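Local coordinates for uncharacterized protein (Pyrococcus furiosus, PDB 4XLZ) that probably removes an acetyl group from N,N'-diacetylchitobiose, as a CE-14 family deacetylase that binds metal ions, at residues A188-K194 and G249-M253. Numbering follows the deposited sequence. Where two conformers were deposited one is given.
Sequences ALYYTHK and GFRVM. With CD (cadmium ion), chain J.
Leu189 and Arg251 face each other as a single antiparallel hydrogen-bonded pair, a compact example of how an outermost strand gains a partner from a remote part of the chain. Leu189 N donates to Arg251 O, and Arg251 N to Leu189 O, both at 2.9 Å. Phe250 CA adds a CA-H...O contact to Leu189 O at 3.2 Å. Beyond the bridge the 188-194 segment turns off at Tyr191, and one water joins the two backbones, accepting from Tyr191 N and donating to Gly249 O.

Arg251 dominates the side-chain contact. With CG anti to the backbone N (chi1 -176°) and the chain extended as far as NE, its methylenes run past Lys194 O, which then receives NH1 in the guanidinium plane (3.0 Å), NH1 itself tilted 22° from the carbonyl plane. NH2 forms a salt bridge with the C-terminal carboxylate of Ile267, so two different partners fix the group's rotation. Thr192 crosses this arm at about a right angle, its OG1 accepting from Lys194 N in an ST turn and also hydrogen-bonded to Asp140 OD1. On the Phe250 side, Tyr190 CB meets ring atom CE1 at 3.9 Å, while Ala188 CB touches both ring atom CD1 (4.2 Å) and Val252 CG2 (3.9 Å). At the turn, Tyr191 OH hydrogen-bonds to Asp43, which binds a cadmium ion with His40 and His151. His193 NE2 binds a separate cadmium ion (2.2 Å), shared with Asp265 of the second subunit.

Strand 186-190 is thus bordered by strand 135-139 of the parallel sheet and by segment 249-253, whose strand 247-250 itself pairs with strand 197-200, while helix 43-57 packs against Tyr190 and Phe250 through Met48.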
loop_
_atom_site.group_PDB
_atom_site.type_symbol
_atom_site.label_atom_id
_atom_site.label_comp_id
_atom_site.label_asym_id
_atom_site.label_seq_id
_atom_site.Cartn_x
_atom_site.Cartn_y
_atom_site.Cartn_z
ATOM N N ALA A 188 28.321 -7.782 8.547
ATOM C CA ALA A 188 28.780 -7.043 9.744
ATOM C C ALA A 188 27.933 -5.798 9.873
ATOM O O ALA A 188 27.788 -5.058 8.912
ATOM C CB ALA A 188 30.329 -6.662 9.528
ATOM N N LEU A 189 27.422 -5.557 11.098
ATOM C CA LEU A 189 26.490 -4.408 11.316
ATOM C C LEU A 189 27.324 -3.280 11.937
ATOM O O LEU A 189 27.949 -3.467 12.997
ATOM C CB LEU A 189 25.365 -4.801 12.268
ATOM C CG LEU A 189 24.578 -6.000 11.633
ATOM C CD1 LEU A 189 23.518 -6.283 12.724
ATOM C CD2 LEU A 189 23.930 -5.626 10.302
ATOM N N TYR A 190 27.263 -2.123 11.293
ATOM C CA TYR A 190 27.900 -0.912 11.902
ATOM C C TYR A 190 26.817 -0.031 12.504
ATOM O O TYR A 190 25.655 -0.385 12.518
ATOM C CB TYR A 190 28.769 -0.176 10.877
ATOM C CG TYR A 190 28.072 0.416 9.605
ATOM C CD1 TYR A 190 27.836 -0.386 8.417
ATOM C CD2 TYR A 190 27.594 1.726 9.622
ATOM C CE1 TYR A 190 27.224 0.223 7.355
ATOM C CE2 TYR A 190 26.970 2.289 8.489
ATOM C CZ TYR A 190 26.753 1.496 7.384
ATOM O OH TYR A 190 26.154 2.136 6.308
ATOM N N TYR A 191 27.192 1.138 13.047
ATOM C CA TYR A 191 26.244 1.957 13.781
ATOM C C TYR A 191 25.586 1.116 14.904
ATOM O O TYR A 191 24.316 1.050 14.993
ATOM C CB TYR A 191 25.183 2.624 12.890
ATOM C CG TYR A 191 25.565 3.794 11.991
ATOM C CD1 TYR A 191 26.538 4.740 12.400
ATOM C CD2 TYR A 191 24.922 3.968 10.757
ATOM C CE1 TYR A 191 26.816 5.817 11.595
ATOM C CE2 TYR A 191 25.192 5.080 9.906
ATOM C CZ TYR A 191 26.176 5.983 10.366
ATOM O OH TYR A 191 26.308 7.076 9.612
ATOM N N THR A 192 26.437 0.430 15.703
ATOM C CA THR A 192 25.912 -0.563 16.669
ATOM C C THR A 192 26.248 -0.213 18.090
ATOM O O THR A 192 27.390 0.284 18.364
ATOM C CB THR A 192 26.411 -1.940 16.281
ATOM O OG1 THR A 192 25.780 -2.908 17.149
ATOM C CG2 THR A 192 27.969 -2.130 16.372
ATOM N N HIS A 193 25.275 -0.397 18.958
ATOM C CA HIS A 193 25.499 -0.299 20.443
ATOM C C HIS A 193 26.127 -1.622 20.992
ATOM O O HIS A 193 26.561 -1.617 22.173
ATOM C CB HIS A 193 24.143 0.046 21.100
ATOM C CG HIS A 193 24.102 0.031 22.611
ATOM N ND1 HIS A 193 23.255 -0.800 23.296
ATOM C CD2 HIS A 193 24.734 0.785 23.561
ATOM C CE1 HIS A 193 23.385 -0.598 24.595
ATOM N NE2 HIS A 193 24.285 0.340 24.788
ATOM N N LYS A 194 26.073 -2.712 20.211
ATOM C CA LYS A 194 26.539 -4.006 20.754
ATOM C C LYS A 194 27.633 -4.568 19.859
ATOM O O LYS A 194 27.534 -5.666 19.272
ATOM C CB LYS A 194 25.352 -5.014 20.876
ATOM C CG LYS A 194 24.342 -4.609 21.995
ATOM C CD LYS A 194 24.963 -4.847 23.395
ATOM C CE LYS A 194 23.979 -4.467 24.527
ATOM N NZ LYS A 194 24.753 -4.660 25.776
ATOM N N GLY A 249 33.255 0.063 15.443
ATOM C CA GLY A 249 32.709 -1.171 15.923
ATOM C C GLY A 249 31.713 -1.852 14.954
ATOM O O GLY A 249 30.983 -1.139 14.224
ATOM N N PHE A 250 31.715 -3.173 15.061
ATOM C CA PHE A 250 30.839 -3.990 14.170
ATOM C C PHE A 250 30.290 -5.075 15.055
ATOM O O PHE A 250 30.909 -5.646 15.964
ATOM C CB PHE A 250 31.681 -4.635 13.067
ATOM C CG PHE A 250 32.297 -3.627 12.184
ATOM C CD1 PHE A 250 31.624 -3.043 11.099
ATOM C CD2 PHE A 250 33.658 -3.192 12.448
ATOM C CE1 PHE A 250 32.165 -2.020 10.333
ATOM C CE2 PHE A 250 34.180 -2.152 11.675
ATOM C CZ PHE A 250 33.483 -1.563 10.582
ATOM N N ARG A 251 29.042 -5.484 14.694
ATOM C CA ARG A 251 28.491 -6.668 15.295
ATOM C C ARG A 251 28.382 -7.751 14.224
ATOM O O ARG A 251 27.867 -7.572 13.153
ATOM C CB ARG A 251 27.061 -6.433 15.876
ATOM C CG ARG A 251 26.553 -7.677 16.590
ATOM C CD ARG A 251 25.252 -7.399 17.305
ATOM N NE ARG A 251 24.818 -8.628 17.998
ATOM C CZ ARG A 251 25.324 -9.028 19.153
ATOM N NH1 ARG A 251 26.256 -8.282 19.795
ATOM N NH2 ARG A 251 24.820 -10.180 19.713
ATOM N N VAL A 252 29.020 -8.869 14.584
ATOM C CA VAL A 252 29.041 -10.046 13.694
ATOM C C VAL A 252 28.499 -11.223 14.441
ATOM O O VAL A 252 28.791 -11.402 15.649
ATOM C CB VAL A 252 30.496 -10.369 13.156
ATOM C CG1 VAL A 252 30.504 -11.578 12.221
ATOM C CG2 VAL A 252 31.149 -9.125 12.466
HETATM N N MSE A 253 27.626 -12.028 13.820
HETATM C CA MSE A 253 27.080 -13.199 14.493
HETATM C C MSE A 253 26.972 -14.319 13.417
HETATM O O MSE A 253 26.947 -14.069 12.208
HETATM C CB MSE A 253 25.594 -12.965 14.924
HETATM C CG MSE A 253 25.415 -11.772 15.902
HETATM SE SE MSE A 253 23.667 -11.738 16.681
HETATM C CE MSE A 253 22.722 -11.259 14.955
HETATM CD CD CD J . 24.663 1.178 26.825
HETATM O O HOH W 1 29.890 1.272 14.038
HETATM O O HOH W 2 23.404 -0.660 26.796
HETATM O O HOH W 3 24.774 0.369 28.949
HETATM O O HOH W 4 26.728 2.316 26.273
#